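Local coordinates for protein glycosyl hydrolase BlGH5_18 (Bifidobacterium longum subsp. infantis, PDB 7LQX) that probably hydrolyses glycosidic bonds in N-glycans or fragments of them, as a bacterial glycoside hydrolase of family 5, subfamily 18, at residues A[258-261]-A[262-266]; A[388-391]-A[392-396]. All blocks are in the same frame, centred on the assembly; numbering follows the deposited sequence.

Contact 1. Residues A[258-261]-A[262-266]; sequences AELS and RAFAR
Glu259 and Arg262 lie side by side, one helical turn apart, and form a salt bridge in which Arg262 NH1 stands 2.8 Å from Glu259 OE1. The bond uses the syn lone pair of OE1, while the carboxylate and guanidinium planes are turned 73° apart. Both ends have a second partner: OE1 also bonds Thr404 on strand 403-407, and NH1 bonds Asn363. The bend of the arginine chain at chi3 (71°) brings NH1 alongside the carboxylate, which sits at the guanidinium edge. Ala258 O is gripped twice from the same face of its plane, by Arg262 N at 3.2 Å and by Ser261 OG at 2.8 Å; the serine reaches it with OG set between its own N and carbonyl carbon. Further on, i to i+3 bonds join in: Ala263 N meets Leu260 O at 3.1 Å, with a weaker i to i+4 bond to Glu259 O, while Phe264 N meets Ser261 O at 3.0 Å and Ala265 N bonds that oxygen weakly. Asn224 bonds Phe264 O and Arg266 N. On the apolar side Leu260 CD1 touches Phe264 CE2 at 4.0 Å. Such mixed bonding before the extended Ala265 is typical of a fraying C-terminal turn, here of helix 248-264.

Contact 2. Residues A[388-391]-A[392-396]; sequences SIFE and RWMRL
One face of the Phe390 ring carries the selenomethionine Met394, whose CE lies 4.1 Å from the ring centroid and 29° off its normal, a CH-pi contact within a Met-aromatic pair. Selenium itself sits obliquely, 5.2 Å from that centroid, and lies in plane at the edge of the Trp393 indole. Tyr256 of helix 248-264 meets both aromatic rings edge-to-face, and the Trp393 ring also meets His397 with planes nearly parallel. The pair is spaced i to i+4 on helix 388-399, the helix of a beta-alpha-beta unit between strands 365-369 and 403-407. Met394 is bent at chi2 (-67°), which turns its methyl group over the ring. Replacing Phe390 with an alanine is likely to leave Met394 CE without the ring face it rests on, and Tyr256 without one of its edge-to-face partners. The backbone beneath is regular: Trp393 N bonds Ile389 O at 3.0 Å with an N-H...O angle of 173°, and Met394 N bonds Phe390 O at 2.9 Å. The polar ends on the helix turn to other partners. Arg392 forms salt bridges with Glu426 and Asp428, Arg395 with Glu426 and Glu399, and Glu391 OE2 bonds Tyr243 OH. The extended Arg392 chain leaves its own turn alongside the Ser388 carbonyl, with Arg392 CG 3.2 Å from Ser388 O.

Overall arrangement
From the N terminus the chain first builds most of the eight parallel strands, consistent with the (beta/alpha)8 barrel of family 5. Contact 1 comes at the end of helix 248-264, which lies between barrel strands 229-233 and 272-277. After the last barrel strand, 306-312, and helix 342-354, the chain enters a three-stranded parallel sheet, where contact 2 lies on helix 388-399. Each contact is local to one helix, so neither closes a long loop, and they follow in series without nesting or crossing. Their centres are 15 Å apart, yet the helices touch, with Glu259 CB 4.1 Å from Trp393 NE1. Leu405 meets residues of both, joining barrel to C-terminal sheet.

Contact 1. Residues A[258-261]-A[262-266]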
loop_
_atom_site.group_PDB
_atom_site.type_symbol
_atom_site.label_atom_id
_atom_site.label_comp_id
_atom_site.label_asym_id
_atom_site.label_seq_id
_atom_site.Cartn_x
_atom_site.Cartn_y
_atom_site.Cartn_z
ATOM N N ALA A 258 -29.321 13.554 9.455
ATOM C CA ALA A 258 -29.856 14.373 8.375
ATOM C C ALA A 258 -30.323 15.730 8.899
ATOM O O ALA A 258 -29.991 16.776 8.330
ATOM C CB ALA A 258 -30.996 13.638 7.671
ATOM N N GLU A 259 -31.078 15.730 9.999
ATOM C CA GLU A 259 -31.557 16.988 10.568
ATOM C C GLU A 259 -30.412 17.819 11.131
ATOM O O GLU A 259 -30.406 19.047 10.998
ATOM C CB GLU A 259 -32.598 16.717 11.653
ATOM C CG GLU A 259 -33.898 16.113 11.132
ATOM C CD GLU A 259 -34.559 16.951 10.050
ATOM O OE1 GLU A 259 -34.350 18.183 10.017
ATOM O OE2 GLU A 259 -35.292 16.378 9.228
ATOM N N LEU A 260 -29.436 17.172 11.768
ATOM C CA LEU A 260 -28.276 17.896 12.271
ATOM C C LEU A 260 -27.581 18.629 11.137
ATOM O O LEU A 260 -27.205 19.798 11.278
ATOM C CB LEU A 260 -27.332 16.917 12.967
ATOM C CG LEU A 260 -26.063 17.508 13.568
ATOM C CD1 LEU A 260 -26.358 18.512 14.657
ATOM C CD2 LEU A 260 -25.201 16.373 14.119
ATOM N N SER A 261 -27.408 17.967 9.994
ATOM C CA SER A 261 -26.718 18.611 8.886
ATOM C C SER A 261 -27.476 19.835 8.395
ATOM O O SER A 261 -26.860 20.834 8.016
ATOM C CB SER A 261 -26.477 17.602 7.761
ATOM O OG SER A 261 -27.640 17.318 6.998
ATOM N N ARG A 262 -28.806 19.793 8.432
ATOM C CA ARG A 262 -29.599 20.926 7.975
ATOM C C ARG A 262 -29.344 22.177 8.800
ATOM O O ARG A 262 -29.517 23.293 8.295
ATOM C CB ARG A 262 -31.083 20.580 8.019
ATOM C CG ARG A 262 -31.528 19.579 6.968
ATOM C CD ARG A 262 -32.996 19.282 7.161
ATOM N NE ARG A 262 -33.852 20.412 6.793
ATOM C CZ ARG A 262 -35.110 20.566 7.194
ATOM N NH1 ARG A 262 -35.654 19.710 8.043
ATOM N NH2 ARG A 262 -35.820 21.595 6.753
ATOM N N ALA A 263 -28.975 22.026 10.070
ATOM C CA ALA A 263 -28.684 23.202 10.879
ATOM C C ALA A 263 -27.605 24.059 10.236
ATOM O O ALA A 263 -27.613 25.287 10.380
ATOM C CB ALA A 263 -28.224 22.769 12.270
ATOM N N PHE A 264 -26.657 23.430 9.536
ATOM C CA PHE A 264 -25.474 24.111 9.025
ATOM C C PHE A 264 -25.551 24.457 7.547
ATOM O O PHE A 264 -24.681 25.188 7.062
ATOM C CB PHE A 264 -24.222 23.264 9.339
ATOM C CG PHE A 264 -24.135 22.900 10.786
ATOM C CD1 PHE A 264 -23.689 23.815 11.718
ATOM C CD2 PHE A 264 -24.584 21.666 11.231
ATOM C CE1 PHE A 264 -23.666 23.495 13.060
ATOM C CE2 PHE A 264 -24.569 21.352 12.561
ATOM C CZ PHE A 264 -24.115 22.260 13.477
ATOM N N ALA A 265 -26.530 23.937 6.818
ATOM C CA ALA A 265 -26.655 24.215 5.393
ATOM C C ALA A 265 -27.218 25.616 5.205
ATOM O O ALA A 265 -28.315 25.913 5.684
ATOM C CB ALA A 265 -27.599 23.200 4.758
ATOM N N ARG A 266 -26.482 26.473 4.500
ATOM C CA ARG A 266 -26.999 27.809 4.233
ATOM C C ARG A 266 -28.116 27.785 3.197
ATOM O O ARG A 266 -28.954 28.693 3.177
ATOM C CB ARG A 266 -25.868 28.727 3.771
ATOM C CG ARG A 266 -24.768 28.904 4.801
ATOM C CD ARG A 266 -23.756 29.955 4.380
ATOM N NE ARG A 266 -23.001 29.589 3.186
ATOM C CZ ARG A 266 -21.857 28.908 3.201
ATOM N NH1 ARG A 266 -21.327 28.511 4.348
ATOM N NH2 ARG A 266 -21.238 28.628 2.064
#

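Contact 2. Residues A[388-391]-A[392-396]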
loop_
_atom_site.group_PDB
_atom_site.type_symbol
_atom_site.label_atom_id
_atom_site.label_comp_id
_atom_site.label_asym_id
_atom_site.label_seq_id
_atom_site.Cartn_x
_atom_site.Cartn_y
_atom_site.Cartn_z
ATOM N N SER A 388 -25.886 16.134 25.052
ATOM C CA SER A 388 -27.089 16.860 25.441
ATOM C C SER A 388 -27.940 17.266 24.240
ATOM O O SER A 388 -29.172 17.226 24.316
ATOM C CB SER A 388 -26.694 18.081 26.271
ATOM O OG SER A 388 -25.629 18.789 25.656
ATOM N N ILE A 389 -27.320 17.698 23.141
ATOM C CA ILE A 389 -28.091 18.032 21.943
ATOM C C ILE A 389 -28.760 16.780 21.392
ATOM O O ILE A 389 -29.952 16.775 21.063
ATOM C CB ILE A 389 -27.190 18.686 20.882
ATOM C CG1 ILE A 389 -26.678 20.052 21.341
ATOM C CG2 ILE A 389 -27.940 18.816 19.556
ATOM C CD1 ILE A 389 -27.748 21.148 21.412
ATOM N N PHE A 390 -27.982 15.701 21.268
ATOM C CA PHE A 390 -28.485 14.414 20.801
ATOM C C PHE A 390 -29.711 13.999 21.591
ATOM O O PHE A 390 -30.755 13.680 21.016
ATOM C CB PHE A 390 -27.342 13.405 20.972
ATOM C CG PHE A 390 -27.570 12.046 20.347
ATOM C CD1 PHE A 390 -28.322 11.080 21.001
ATOM C CD2 PHE A 390 -26.974 11.717 19.141
ATOM C CE1 PHE A 390 -28.506 9.821 20.441
ATOM C CE2 PHE A 390 -27.148 10.455 18.586
ATOM C CZ PHE A 390 -27.922 9.514 19.233
ATOM N N GLU A 391 -29.621 14.037 22.921
ATOM C CA GLU A 391 -30.720 13.538 23.746
ATOM C C GLU A 391 -31.933 14.459 23.727
ATOM O O GLU A 391 -33.068 13.972 23.755
ATOM C CB GLU A 391 -30.218 13.243 25.155
ATOM C CG GLU A 391 -29.207 12.101 25.121
ATOM C CD GLU A 391 -28.848 11.512 26.467
ATOM O OE1 GLU A 391 -29.096 12.148 27.513
ATOM O OE2 GLU A 391 -28.295 10.394 26.462
ATOM N N ARG A 392 -31.739 15.778 23.661
ATOM C CA ARG A 392 -32.893 16.661 23.528
ATOM C C ARG A 392 -33.637 16.394 22.224
ATOM O O ARG A 392 -34.874 16.322 22.198
ATOM C CB ARG A 392 -32.460 18.120 23.615
ATOM C CG ARG A 392 -32.011 18.540 24.997
ATOM C CD ARG A 392 -31.594 19.998 25.003
ATOM N NE ARG A 392 -31.140 20.448 26.315
ATOM C CZ ARG A 392 -31.951 20.840 27.291
ATOM N NH1 ARG A 392 -33.264 20.838 27.103
ATOM N NH2 ARG A 392 -31.454 21.256 28.450
ATOM N N TRP A 393 -32.897 16.268 21.119
ATOM C CA TRP A 393 -33.537 15.948 19.849
ATOM C C TRP A 393 -34.283 14.621 19.950
ATOM O O TRP A 393 -35.433 14.502 19.518
ATOM C CB TRP A 393 -32.510 15.935 18.712
ATOM C CG TRP A 393 -33.158 15.765 17.372
ATOM C CD1 TRP A 393 -33.543 16.759 16.508
ATOM C CD2 TRP A 393 -33.537 14.525 16.750
ATOM N NE1 TRP A 393 -34.118 16.212 15.388
ATOM C CE2 TRP A 393 -34.137 14.846 15.513
ATOM C CE3 TRP A 393 -33.435 13.177 17.126
ATOM C CZ2 TRP A 393 -34.626 13.871 14.649
ATOM C CZ3 TRP A 393 -33.914 12.215 16.266
ATOM C CH2 TRP A 393 -34.502 12.564 15.040
HETATM N N MSE A 394 -33.642 13.608 20.536
HETATM C CA MSE A 394 -34.262 12.291 20.659
HETATM C C MSE A 394 -35.563 12.348 21.456
HETATM O O MSE A 394 -36.526 11.641 21.138
HETATM C CB MSE A 394 -33.285 11.277 21.279
HETATM C CG MSE A 394 -32.135 10.905 20.364
HETATM SE SE MSE A 394 -32.794 9.924 18.830
HETATM C CE MSE A 394 -31.194 10.042 17.755
ATOM N N ARG A 395 -35.600 13.188 22.493
ATOM C CA ARG A 395 -36.810 13.299 23.304
ATOM C C ARG A 395 -37.944 13.925 22.503
ATOM O O ARG A 395 -39.072 13.418 22.502
ATOM C CB ARG A 395 -36.524 14.131 24.552
ATOM C CG ARG A 395 -37.589 13.985 25.619
ATOM C CD ARG A 395 -37.565 15.138 26.598
ATOM N NE ARG A 395 -38.202 16.320 26.018
ATOM C CZ ARG A 395 -37.560 17.421 25.621
ATOM N NH1 ARG A 395 -36.240 17.526 25.739
ATOM N NH2 ARG A 395 -38.249 18.423 25.100
ATOM N N LEU A 396 -37.659 15.035 21.814
ATOM C CA LEU A 396 -38.657 15.672 20.966
ATOM C C LEU A 396 -39.122 14.738 19.856
ATOM O O LEU A 396 -40.310 14.721 19.509
ATOM C CB LEU A 396 -38.082 16.961 20.387
ATOM C CG LEU A 396 -37.982 18.104 21.396
ATOM C CD1 LEU A 396 -37.059 19.192 20.851
ATOM C CD2 LEU A 396 -39.355 18.670 21.734
#